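Local coordinates for protein putative type 11 methyltransferase (Sulfolobus solfataricus, PDB 3I9F) that probably acts as an S-adenosylmethionine-dependent methyltransferase of the class I, Rossmann-like type, with a substrate that remains unidentified, and binds zinc ions in the crystal, at residues E7-N12 / K144-T149; N83-M88 / G135-F140; I111-R114 / G119-P122; W113-T118 / E130-G135. One frame throughout, in Å; residues are numbered along the deposited sequence.

Contact 1: residues E7-N12 / K144-T149; sequences EEYLPN and KRFNPT
The ring of Y9 receives P148 over one face, where CB of the proline stands 4.1 Å from the ring centroid and 21° off the normal, displaced from the centre toward the rim beside CE1 and CZ. This is a CH-pi contact made with the saturated ring of a residue that follows F146 closely in the chain. The second neighbour, F146, meets Y9 obliquely: the planes are inclined at 32° and the centroids lie 5.6 Å apart. F146 CE1 does most of the touching, reaching Y9 CD2 at 3.5 Å, while F146 CD1 comes to 3.8 Å from Y9 CB. A chi1 of 48° swings the tyrosine ring to where it meets both partners, and its side chain runs across that of F146 at roughly a right angle. The ring is packed by carbon, while its OH is hydrogen-bonded to Y31 OH. Without the ring, as with an alanine here, P148 and F146 would probably face a gap and the Y31 hydroxyl would lose its mate. I111, on strand 106-113, packs against all three residues and draws them into one apolar cluster. In this Rossmann-like fold the chain just before helix 10-14 is thereby laid against segment 144-149, which continues from an outermost strand of the seven-stranded sheet.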
loop_
_atom_site.group_PDB
_atom_site.type_symbol
_atom_site.label_atom_id
_atom_site.label_comp_id
_atom_site.label_asym_id
_atom_site.label_seq_id
_atom_site.Cartn_x
_atom_site.Cartn_y
_atom_site.Cartn_z
ATOM N N GLU B 7 13.971 -3.605 22.509
ATOM C CA GLU B 7 14.673 -4.895 22.583
ATOM C C GLU B 7 14.284 -5.715 23.848
ATOM O O GLU B 7 14.365 -6.946 23.849
ATOM C CB GLU B 7 16.195 -4.651 22.491
ATOM N N GLU B 8 13.813 -5.029 24.894
ATOM C CA GLU B 8 13.498 -5.656 26.189
ATOM C C GLU B 8 12.088 -6.240 26.334
ATOM O O GLU B 8 11.827 -7.033 27.261
ATOM C CB GLU B 8 13.720 -4.640 27.313
ATOM C CG GLU B 8 15.172 -4.099 27.403
ATOM C CD GLU B 8 15.419 -3.168 28.608
ATOM O OE1 GLU B 8 14.452 -2.803 29.324
ATOM O OE2 GLU B 8 16.596 -2.796 28.824
ATOM N N TYR B 9 11.169 -5.852 25.446
ATOM C CA TYR B 9 9.774 -6.337 25.552
ATOM C C TYR B 9 9.148 -6.796 24.235
ATOM O O TYR B 9 8.278 -7.647 24.266
ATOM C CB TYR B 9 8.890 -5.290 26.245
ATOM C CG TYR B 9 9.074 -3.914 25.683
ATOM C CD1 TYR B 9 10.008 -3.043 26.231
ATOM C CD2 TYR B 9 8.352 -3.494 24.560
ATOM C CE1 TYR B 9 10.211 -1.769 25.701
ATOM C CE2 TYR B 9 8.542 -2.237 24.019
ATOM C CZ TYR B 9 9.461 -1.364 24.598
ATOM O OH TYR B 9 9.651 -0.105 24.084
ATOM N N LEU B 10 9.574 -6.255 23.093
ATOM C CA LEU B 10 9.053 -6.736 21.802
ATOM C C LEU B 10 9.264 -8.242 21.539
ATOM O O LEU B 10 8.312 -8.941 21.167
ATOM C CB LEU B 10 9.624 -5.943 20.625
ATOM C CG LEU B 10 9.137 -4.511 20.457
ATOM C CD1 LEU B 10 9.699 -3.972 19.159
ATOM C CD2 LEU B 10 7.622 -4.435 20.483
ATOM N N PRO B 11 10.501 -8.749 21.733
ATOM C CA PRO B 11 10.734 -10.148 21.362
ATOM C C PRO B 11 9.805 -11.103 22.074
ATOM O O PRO B 11 9.216 -11.978 21.445
ATOM C CB PRO B 11 12.190 -10.373 21.766
ATOM C CG PRO B 11 12.820 -9.019 21.547
ATOM C CD PRO B 11 11.765 -8.072 22.073
ATOM N N ASN B 12 9.629 -10.913 23.370
ATOM C CA ASN B 12 8.695 -11.760 24.083
ATOM C C ASN B 12 7.302 -11.788 23.431
ATOM O O ASN B 12 6.595 -12.790 23.518
ATOM C CB ASN B 12 8.588 -11.352 25.553
ATOM C CG ASN B 12 7.649 -12.267 26.334
ATOM O OD1 ASN B 12 6.509 -11.891 26.638
ATOM N ND2 ASN B 12 8.100 -13.501 26.599
ATOM N N LYS B 144 -1.958 -10.113 27.921
ATOM C CA LYS B 144 -0.802 -9.835 28.762
ATOM C C LYS B 144 -0.701 -8.346 29.117
ATOM O O LYS B 144 -1.246 -7.488 28.418
ATOM C CB LYS B 144 0.479 -10.230 28.049
ATOM C CG LYS B 144 0.646 -11.708 27.784
ATOM C CD LYS B 144 1.667 -11.974 26.611
ATOM C CE LYS B 144 2.029 -13.473 26.454
ATOM N NZ LYS B 144 0.859 -14.407 26.720
ATOM N N ARG B 145 0.034 -8.053 30.192
ATOM C CA ARG B 145 0.446 -6.680 30.529
ATOM C C ARG B 145 1.937 -6.587 30.707
ATOM O O ARG B 145 2.565 -7.546 31.095
ATOM C CB ARG B 145 -0.170 -6.234 31.822
ATOM C CG ARG B 145 -1.630 -6.274 31.831
ATOM C CD ARG B 145 -2.129 -5.472 32.987
ATOM N NE ARG B 145 -3.577 -5.392 32.961
ATOM C CZ ARG B 145 -4.391 -6.392 33.265
ATOM N NH1 ARG B 145 -3.907 -7.578 33.633
ATOM N NH2 ARG B 145 -5.708 -6.209 33.199
ATOM N N PHE B 146 2.505 -5.423 30.451
ATOM C CA PHE B 146 3.943 -5.213 30.598
ATOM C C PHE B 146 4.260 -3.723 30.784
ATOM O O PHE B 146 3.437 -2.872 30.481
ATOM C CB PHE B 146 4.716 -5.835 29.430
ATOM C CG PHE B 146 4.488 -5.167 28.110
ATOM C CD1 PHE B 146 5.482 -4.349 27.543
ATOM C CD2 PHE B 146 3.297 -5.348 27.417
ATOM C CE1 PHE B 146 5.280 -3.722 26.308
ATOM C CE2 PHE B 146 3.091 -4.727 26.173
ATOM C CZ PHE B 146 4.076 -3.910 25.625
ATOM N N ASN B 147 5.439 -3.434 31.334
ATOM C CA ASN B 147 5.854 -2.080 31.659
ATOM C C ASN B 147 7.103 -1.725 30.877
ATOM O O ASN B 147 8.212 -1.862 31.383
ATOM C CB ASN B 147 6.110 -1.928 33.165
ATOM C CG ASN B 147 4.836 -2.131 34.012
ATOM O OD1 ASN B 147 3.741 -1.596 33.698
ATOM N ND2 ASN B 147 4.983 -2.888 35.112
ATOM N N PRO B 148 6.923 -1.226 29.647
ATOM C CA PRO B 148 8.031 -0.832 28.759
ATOM C C PRO B 148 9.021 0.086 29.425
ATOM O O PRO B 148 10.227 -0.044 29.206
ATOM C CB PRO B 148 7.329 -0.039 27.636
ATOM C CG PRO B 148 5.933 -0.402 27.703
ATOM C CD PRO B 148 5.617 -0.810 29.108
ATOM N N THR B 149 8.493 1.056 30.176
ATOM C CA THR B 149 9.291 1.998 30.929
ATOM C C THR B 149 8.542 2.300 32.221
ATOM O O THR B 149 7.469 1.771 32.441
ATOM C CB THR B 149 9.560 3.300 30.145
ATOM O OG1 THR B 149 8.591 4.293 30.512
ATOM C CG2 THR B 149 9.551 3.073 28.672
#

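Contact 2: residues N83-M88 / G135-F140; sequences NSFHDM and GWFSNF
F85, W136 and F137 form an aromatic cluster, with F85 and F137 buried and W136 at its margin, that joins the loop after strand 76-82 to the C-terminal end of helix 130-136. F85 takes a different role with each partner. Its edge is turned toward the face of W136 in a T-shaped pair, with CE2 of F85 3.6 Å from CG of W136 and the F85 plane at 69° to the five-membered ring. Toward F137 the roles are reversed: the edge of F137 points at the face of F85, and its CE2 sits over the centre of that ring, 3.9 Å from F85 CZ. F85 has CG anti to the backbone N (chi1 -171°), which carries the ring out of its type I turn, itself closed by M88 N bonding to F85 O at 3.0 Å. F137 is where the backbone leaves the helix, so two consecutive residues around that change of direction supply both partners. F81 adds a further edge-to-face ring to F85, and M128 packs on both F85 and W136. Between the three clustered side chains the attraction is dispersive, aided by ring hydrogens directed at pi faces, and their fit probably depends on shape and relative tilt.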
loop_
_atom_site.group_PDB
_atom_site.type_symbol
_atom_site.label_atom_id
_atom_site.label_comp_id
_atom_site.label_asym_id
_atom_site.label_seq_id
_atom_site.Cartn_x
_atom_site.Cartn_y
_atom_site.Cartn_z
ATOM N N ASN B 83 2.132 4.949 21.655
ATOM C CA ASN B 83 1.930 6.362 22.034
ATOM C C ASN B 83 1.192 7.139 21.010
ATOM O O ASN B 83 1.473 8.306 20.840
ATOM C CB ASN B 83 3.257 7.038 22.310
ATOM C CG ASN B 83 4.090 6.239 23.291
ATOM O OD1 ASN B 83 3.648 5.963 24.431
ATOM N ND2 ASN B 83 5.239 5.791 22.846
ATOM N N SER B 84 0.278 6.494 20.302
ATOM C CA SER B 84 -0.301 7.111 19.119
ATOM C C SER B 84 -1.825 7.146 19.122
ATOM O O SER B 84 -2.372 7.980 18.469
ATOM C CB SER B 84 0.215 6.449 17.834
ATOM O OG SER B 84 -0.173 5.091 17.779
ATOM N N PHE B 85 -2.509 6.251 19.819
ATOM C CA PHE B 85 -3.957 6.222 19.758
ATOM C C PHE B 85 -4.593 7.443 20.387
ATOM O O PHE B 85 -5.559 7.973 19.872
ATOM C CB PHE B 85 -4.503 4.972 20.423
ATOM C CG PHE B 85 -5.959 4.752 20.213
ATOM C CD1 PHE B 85 -6.429 4.275 19.004
ATOM C CD2 PHE B 85 -6.865 4.991 21.238
ATOM C CE1 PHE B 85 -7.769 4.042 18.806
ATOM C CE2 PHE B 85 -8.232 4.768 21.058
ATOM C CZ PHE B 85 -8.684 4.310 19.832
ATOM N N HIS B 86 -4.056 7.887 21.505
ATOM C CA HIS B 86 -4.709 8.915 22.273
ATOM C C HIS B 86 -4.941 10.199 21.516
ATOM O O HIS B 86 -5.944 10.862 21.736
ATOM C CB HIS B 86 -4.002 9.183 23.595
ATOM C CG HIS B 86 -2.613 9.705 23.462
ATOM N ND1 HIS B 86 -1.507 8.908 23.659
ATOM C CD2 HIS B 86 -2.145 10.948 23.190
ATOM C CE1 HIS B 86 -0.415 9.635 23.491
ATOM N NE2 HIS B 86 -0.772 10.875 23.207
ATOM N N ASP B 87 -4.089 10.548 20.572
ATOM C CA ASP B 87 -4.382 11.762 19.812
ATOM C C ASP B 87 -4.787 11.536 18.367
ATOM O O ASP B 87 -4.845 12.469 17.594
ATOM C CB ASP B 87 -3.260 12.802 19.973
ATOM C CG ASP B 87 -1.886 12.273 19.610
ATOM O OD1 ASP B 87 -1.728 11.057 19.307
ATOM O OD2 ASP B 87 -0.949 13.106 19.671
ATOM N N MET B 88 -5.181 10.311 18.046
ATOM C CA MET B 88 -5.521 9.942 16.705
ATOM C C MET B 88 -6.918 10.422 16.338
ATOM O O MET B 88 -7.865 10.311 17.132
ATOM C CB MET B 88 -5.446 8.423 16.564
ATOM C CG MET B 88 -5.145 7.913 15.172
ATOM S SD MET B 88 -4.677 6.148 15.186
ATOM C CE MET B 88 -5.236 5.963 13.592
ATOM N N GLY B 135 -12.487 0.814 26.719
ATOM C CA GLY B 135 -13.693 1.436 26.216
ATOM C C GLY B 135 -13.701 1.482 24.697
ATOM O O GLY B 135 -14.713 1.209 24.096
ATOM N N TRP B 136 -12.570 1.793 24.069
ATOM C CA TRP B 136 -12.473 1.798 22.600
ATOM C C TRP B 136 -12.305 0.404 21.978
ATOM O O TRP B 136 -12.902 0.060 20.929
ATOM C CB TRP B 136 -11.284 2.653 22.153
ATOM C CG TRP B 136 -11.468 4.038 22.502
ATOM C CD1 TRP B 136 -10.929 4.701 23.569
ATOM C CD2 TRP B 136 -12.277 4.969 21.823
ATOM N NE1 TRP B 136 -11.365 5.984 23.591
ATOM C CE2 TRP B 136 -12.198 6.180 22.527
ATOM C CE3 TRP B 136 -13.097 4.891 20.699
ATOM C CZ2 TRP B 136 -12.880 7.336 22.119
ATOM C CZ3 TRP B 136 -13.773 6.032 20.296
ATOM C CH2 TRP B 136 -13.670 7.237 21.022
ATOM N N PHE B 137 -11.434 -0.375 22.602
ATOM C CA PHE B 137 -11.139 -1.696 22.134
ATOM C C PHE B 137 -12.037 -2.666 22.867
ATOM O O PHE B 137 -11.564 -3.635 23.437
ATOM C CB PHE B 137 -9.673 -1.995 22.378
ATOM C CG PHE B 137 -8.739 -1.232 21.474
ATOM C CD1 PHE B 137 -8.267 -1.806 20.312
ATOM C CD2 PHE B 137 -8.338 0.059 21.781
ATOM C CE1 PHE B 137 -7.424 -1.119 19.478
ATOM C CE2 PHE B 137 -7.497 0.738 20.970
ATOM C CZ PHE B 137 -7.037 0.156 19.810
ATOM N N SER B 138 -13.345 -2.415 22.802
ATOM C CA SER B 138 -14.349 -3.139 23.595
ATOM C C SER B 138 -14.729 -4.545 23.100
ATOM O O SER B 138 -15.462 -5.245 23.808
ATOM C CB SER B 138 -15.623 -2.315 23.616
ATOM O OG SER B 138 -16.067 -2.155 22.267
ATOM N N ASN B 139 -14.282 -4.927 21.899
ATOM C CA ASN B 139 -14.428 -6.301 21.405
ATOM C C ASN B 139 -13.134 -7.090 21.643
ATOM O O ASN B 139 -12.831 -8.057 20.924
ATOM C CB ASN B 139 -14.746 -6.313 19.907
ATOM C CG ASN B 139 -15.910 -5.399 19.543
ATOM O OD1 ASN B 139 -15.717 -4.274 18.991
ATOM N ND2 ASN B 139 -17.123 -5.845 19.866
ATOM N N PHE B 140 -12.344 -6.642 22.621
ATOM C CA PHE B 140 -11.039 -7.239 22.878
ATOM C C PHE B 140 -10.850 -7.410 24.353
ATOM O O PHE B 140 -11.443 -6.699 25.150
ATOM C CB PHE B 140 -9.913 -6.353 22.342
ATOM C CG PHE B 140 -9.950 -6.155 20.856
ATOM C CD1 PHE B 140 -9.117 -6.869 20.036
ATOM C CD2 PHE B 140 -10.819 -5.233 20.287
ATOM C CE1 PHE B 140 -9.178 -6.690 18.674
ATOM C CE2 PHE B 140 -10.888 -5.065 18.938
ATOM C CZ PHE B 140 -10.073 -5.781 18.131
#

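Contact 3: residues I111-R114 / G119-P122; sequences IDWR and GIGP
The carbonyl O of I120 is gripped by two donors, T118 OG1 and R127 NH2, while lying 3.8 Å from CZ3 of W113. It belongs to the loop that follows strand 106-113 of the Rossmann-like sheet and doubles back over the strand's last residue. W113 provides the platform for that return. Over one face of the indole, CA of G121 stands 3.6 Å from the centroid of the six-membered ring, and CD of P122 stands 3.4 Å from that of the five-membered ring, each 12° off the normal. These are two CH-pi contacts side by side, a saturated carbon for each half of the ring system. I120 adds its CG1 branch at 3.9 Å from W113 CZ3. The glycine is explained twice over: its backbone, with phi of 105° and psi near 180°, would press a CB against the preceding carbonyl, and that CB would also clash with W113 CE3. R127 ties the two sides together, NH1 bonding to R114 O and NH2 to P122 O as well as I120 O. The backbone N of W113 bonds to OD1 of D112 at 2.9 Å, while D112 OD2 is hydrogen-bonded to H86 ND1 and Y133 OH. The closest approach to the indole is made by P122 CD, which lies 3.3 Å from W113 NE1.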
loop_
_atom_site.group_PDB
_atom_site.type_symbol
_atom_site.label_atom_id
_atom_site.label_comp_id
_atom_site.label_asym_id
_atom_site.label_seq_id
_atom_site.Cartn_x
_atom_site.Cartn_y
_atom_site.Cartn_z
ATOM N N ILE B 111 1.087 0.461 23.576
ATOM C CA ILE B 111 1.994 1.147 24.476
ATOM C C ILE B 111 1.556 2.596 24.558
ATOM O O ILE B 111 1.305 3.221 23.542
ATOM C CB ILE B 111 3.440 1.090 23.979
ATOM C CG1 ILE B 111 3.895 -0.383 23.892
ATOM C CG2 ILE B 111 4.352 1.854 24.917
ATOM C CD1 ILE B 111 5.177 -0.589 23.081
ATOM N N ASP B 112 1.429 3.123 25.769
ATOM C CA ASP B 112 1.116 4.514 25.964
ATOM C C ASP B 112 1.559 4.939 27.338
ATOM O O ASP B 112 1.833 4.097 28.199
ATOM C CB ASP B 112 -0.395 4.783 25.818
ATOM C CG ASP B 112 -0.697 6.170 25.224
ATOM O OD1 ASP B 112 0.245 6.992 25.105
ATOM O OD2 ASP B 112 -1.869 6.438 24.840
ATOM N N TRP B 113 1.578 6.259 27.519
ATOM C CA TRP B 113 1.971 6.929 28.732
ATOM C C TRP B 113 1.013 6.714 29.883
ATOM O O TRP B 113 -0.173 6.670 29.671
ATOM C CB TRP B 113 2.054 8.414 28.458
ATOM C CG TRP B 113 3.167 8.807 27.552
ATOM C CD1 TRP B 113 3.117 8.910 26.201
ATOM C CD2 TRP B 113 4.504 9.146 27.930
ATOM N NE1 TRP B 113 4.339 9.313 25.705
ATOM C CE2 TRP B 113 5.211 9.461 26.743
ATOM C CE3 TRP B 113 5.161 9.252 29.151
ATOM C CZ2 TRP B 113 6.544 9.880 26.744
ATOM C CZ3 TRP B 113 6.507 9.655 29.159
ATOM C CH2 TRP B 113 7.179 9.955 27.966
ATOM N N ARG B 114 1.505 6.589 31.110
ATOM C CA ARG B 114 0.578 6.401 32.225
ATOM C C ARG B 114 -0.190 7.713 32.415
ATOM O O ARG B 114 0.327 8.788 32.135
ATOM C CB ARG B 114 1.268 5.996 33.519
ATOM C CG ARG B 114 2.150 4.781 33.400
ATOM C CD ARG B 114 2.652 4.328 34.761
ATOM N NE ARG B 114 3.942 3.628 34.700
ATOM C CZ ARG B 114 4.119 2.300 34.534
ATOM N NH1 ARG B 114 3.078 1.455 34.370
ATOM N NH2 ARG B 114 5.366 1.796 34.525
ATOM N N GLY B 119 5.795 14.258 34.414
ATOM C CA GLY B 119 6.696 15.348 34.143
ATOM C C GLY B 119 7.093 15.343 32.692
ATOM O O GLY B 119 6.871 16.314 31.963
ATOM N N ILE B 120 7.718 14.251 32.262
ATOM C CA ILE B 120 7.958 14.062 30.843
ATOM C C ILE B 120 6.669 13.512 30.229
ATOM O O ILE B 120 5.802 12.963 30.944
ATOM C CB ILE B 120 9.149 13.125 30.526
ATOM C CG1 ILE B 120 8.999 11.772 31.210
ATOM C CG2 ILE B 120 10.466 13.773 30.941
ATOM C CD1 ILE B 120 10.122 10.804 30.835
ATOM N N GLY B 121 6.565 13.715 28.910
ATOM C CA GLY B 121 5.522 13.135 28.080
ATOM C C GLY B 121 4.465 14.152 27.684
ATOM O O GLY B 121 4.609 15.327 27.937
ATOM N N PRO B 122 3.409 13.698 27.022
ATOM C CA PRO B 122 2.395 14.640 26.555
ATOM C C PRO B 122 1.513 15.184 27.707
ATOM O O PRO B 122 1.552 14.680 28.828
ATOM C CB PRO B 122 1.599 13.803 25.557
ATOM C CG PRO B 122 1.857 12.386 25.963
ATOM C CD PRO B 122 3.245 12.366 26.418
#

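Contact 4: residues W113-T118 / E130-G135; sequences WRKENT and EKDYMG
A surface salt bridge between K115 and D132 spans from the loop after strand 106-113 to the first turn of helix 130-136. D132 OD2 accepts NZ of K115 at 2.7 Å through its syn lone pair. The grip is one-sided, since D132 OD1 stays 3.7 Å from the same NZ. K115 reaches across with CG anti to its backbone N (chi1 -166°) and an extended chain beyond it, so that CE also comes to 3.2 Å from OD2 and the two side chains cross at about a right angle. The bridge lies within a beta-alpha-beta crossover, in which strand 106-113 passes through this long loop and helix 130-136 to strand 140-146, with strand 152-159 set between the two strands. Near the helix start OD1 of D129 accepts the backbone N-H of D132, and OD2 of D129 makes a long, weak ion pair with K115. An alanine at D132 would remove the carboxylate and would probably leave the ammonium group with that distant charge as a poor substitute, its long chain set free to swing. Two residues earlier, E130 forms its own salt bridge with R145 on strand 140-146.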
loop_
_atom_site.group_PDB
_atom_site.type_symbol
_atom_site.label_atom_id
_atom_site.label_comp_id
_atom_site.label_asym_id
_atom_site.label_seq_id
_atom_site.Cartn_x
_atom_site.Cartn_y
_atom_site.Cartn_z
ATOM N N TRP B 113 1.578 6.259 27.519
ATOM C CA TRP B 113 1.971 6.929 28.732
ATOM C C TRP B 113 1.013 6.714 29.883
ATOM O O TRP B 113 -0.173 6.670 29.671
ATOM C CB TRP B 113 2.054 8.414 28.458
ATOM C CG TRP B 113 3.167 8.807 27.552
ATOM C CD1 TRP B 113 3.117 8.910 26.201
ATOM C CD2 TRP B 113 4.504 9.146 27.930
ATOM N NE1 TRP B 113 4.339 9.313 25.705
ATOM C CE2 TRP B 113 5.211 9.461 26.743
ATOM C CE3 TRP B 113 5.161 9.252 29.151
ATOM C CZ2 TRP B 113 6.544 9.880 26.744
ATOM C CZ3 TRP B 113 6.507 9.655 29.159
ATOM C CH2 TRP B 113 7.179 9.955 27.966
ATOM N N ARG B 114 1.505 6.589 31.110
ATOM C CA ARG B 114 0.578 6.401 32.225
ATOM C C ARG B 114 -0.190 7.713 32.415
ATOM O O ARG B 114 0.327 8.788 32.135
ATOM C CB ARG B 114 1.268 5.996 33.519
ATOM C CG ARG B 114 2.150 4.781 33.400
ATOM C CD ARG B 114 2.652 4.328 34.761
ATOM N NE ARG B 114 3.942 3.628 34.700
ATOM C CZ ARG B 114 4.119 2.300 34.534
ATOM N NH1 ARG B 114 3.078 1.455 34.370
ATOM N NH2 ARG B 114 5.366 1.796 34.525
ATOM N N LYS B 115 -1.411 7.583 32.914
ATOM C CA LYS B 115 -2.316 8.686 33.111
ATOM C C LYS B 115 -2.104 9.290 34.503
ATOM O O LYS B 115 -2.978 9.253 35.360
ATOM C CB LYS B 115 -3.743 8.162 32.933
ATOM C CG LYS B 115 -4.830 9.228 32.781
ATOM C CD LYS B 115 -6.199 8.566 32.773
ATOM C CE LYS B 115 -7.285 9.405 32.131
ATOM N NZ LYS B 115 -8.644 8.752 32.316
ATOM N N GLU B 116 -0.902 9.810 34.710
ATOM C CA GLU B 116 -0.512 10.534 35.920
ATOM C C GLU B 116 0.496 11.554 35.474
ATOM O O GLU B 116 0.926 11.518 34.327
ATOM C CB GLU B 116 0.086 9.624 37.002
ATOM C CG GLU B 116 1.018 8.510 36.506
ATOM C CD GLU B 116 1.595 7.633 37.666
ATOM O OE1 GLU B 116 1.453 6.370 37.610
ATOM O OE2 GLU B 116 2.188 8.223 38.628
ATOM N N ASN B 117 0.875 12.487 36.347
ATOM C CA ASN B 117 1.839 13.490 35.913
ATOM C C ASN B 117 3.238 12.961 36.118
ATOM O O ASN B 117 3.715 12.891 37.229
ATOM C CB ASN B 117 1.661 14.845 36.593
ATOM C CG ASN B 117 2.463 15.961 35.867
ATOM O OD1 ASN B 117 3.170 15.703 34.847
ATOM N ND2 ASN B 117 2.347 17.204 36.377
ATOM N N THR B 118 3.868 12.553 35.020
ATOM C CA THR B 118 5.202 11.965 35.020
ATOM C C THR B 118 6.233 13.021 34.603
ATOM O O THR B 118 7.407 12.723 34.446
ATOM C CB THR B 118 5.250 10.833 34.037
ATOM O OG1 THR B 118 4.948 11.342 32.731
ATOM C CG2 THR B 118 4.255 9.790 34.410
ATOM N N GLU B 130 -5.311 2.004 30.724
ATOM C CA GLU B 130 -5.946 0.747 30.351
ATOM C C GLU B 130 -7.447 0.867 30.245
ATOM O O GLU B 130 -8.054 0.471 29.254
ATOM C CB GLU B 130 -5.678 -0.335 31.392
ATOM C CG GLU B 130 -6.170 -1.710 30.926
ATOM C CD GLU B 130 -5.768 -2.880 31.827
ATOM O OE1 GLU B 130 -4.611 -2.906 32.316
ATOM O OE2 GLU B 130 -6.629 -3.773 32.021
ATOM N N LYS B 131 -8.068 1.383 31.288
ATOM C CA LYS B 131 -9.515 1.376 31.309
ATOM C C LYS B 131 -10.051 2.182 30.104
ATOM O O LYS B 131 -10.991 1.768 29.458
ATOM C CB LYS B 131 -10.031 1.886 32.645
ATOM C CG LYS B 131 -11.542 1.803 32.756
ATOM C CD LYS B 131 -12.060 2.373 34.088
ATOM C CE LYS B 131 -13.585 2.137 34.245
ATOM N NZ LYS B 131 -14.077 0.799 33.728
ATOM N N ASP B 132 -9.417 3.314 29.801
ATOM C CA ASP B 132 -9.800 4.129 28.634
ATOM C C ASP B 132 -9.617 3.363 27.331
ATOM O O ASP B 132 -10.460 3.424 26.449
ATOM C CB ASP B 132 -9.016 5.449 28.593
ATOM C CG ASP B 132 -9.325 6.360 29.791
ATOM O OD1 ASP B 132 -10.539 6.514 30.124
ATOM O OD2 ASP B 132 -8.368 6.921 30.389
ATOM N N TYR B 133 -8.521 2.622 27.230
ATOM C CA TYR B 133 -8.246 1.872 26.048
ATOM C C TYR B 133 -9.342 0.849 25.857
ATOM O O TYR B 133 -9.868 0.719 24.757
ATOM C CB TYR B 133 -6.838 1.264 26.055
ATOM C CG TYR B 133 -5.805 2.166 25.383
ATOM C CD1 TYR B 133 -5.018 3.020 26.108
ATOM C CD2 TYR B 133 -5.637 2.159 24.016
ATOM C CE1 TYR B 133 -4.097 3.827 25.505
ATOM C CE2 TYR B 133 -4.710 2.959 23.407
ATOM C CZ TYR B 133 -3.957 3.804 24.163
ATOM O OH TYR B 133 -3.041 4.646 23.548
ATOM N N MET B 134 -9.756 0.176 26.907
ATOM C CA MET B 134 -10.726 -0.915 26.729
ATOM C C MET B 134 -12.174 -0.445 26.444
ATOM O O MET B 134 -12.977 -1.215 25.939
ATOM C CB MET B 134 -10.637 -1.928 27.891
ATOM C CG MET B 134 -9.171 -2.450 28.128
ATOM S SD MET B 134 -8.214 -2.928 26.652
ATOM C CE MET B 134 -9.280 -4.290 26.184
ATOM N N GLY B 135 -12.487 0.814 26.719
ATOM C CA GLY B 135 -13.693 1.436 26.216
ATOM C C GLY B 135 -13.701 1.482 24.697
ATOM O O GLY B 135 -14.713 1.209 24.096
#

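Overall arrangement
Depth separates the four contacts only partly. Contacts 1 and 2 are buried and rest on rings: a tyrosine packed by proline and phenylalanine in one, a cluster of edge-to-face rings in the other. Contacts 3 and 4 lie at the surface, yet contact 3 is still ring packing, an indole carrying a glycine and a proline, and contact 4 alone is ionic, a salt bridge. Contacts 3 and 4 share W113 and R114, at and just after the end of strand 106-113, whereas contacts 2 and 4 both use helix 130-136. Polar links join the sites: R145 to E130 between contacts 1 and 4, and D112 OD2, in contact 3, to H86 of contact 2 and Y133 of contact 4.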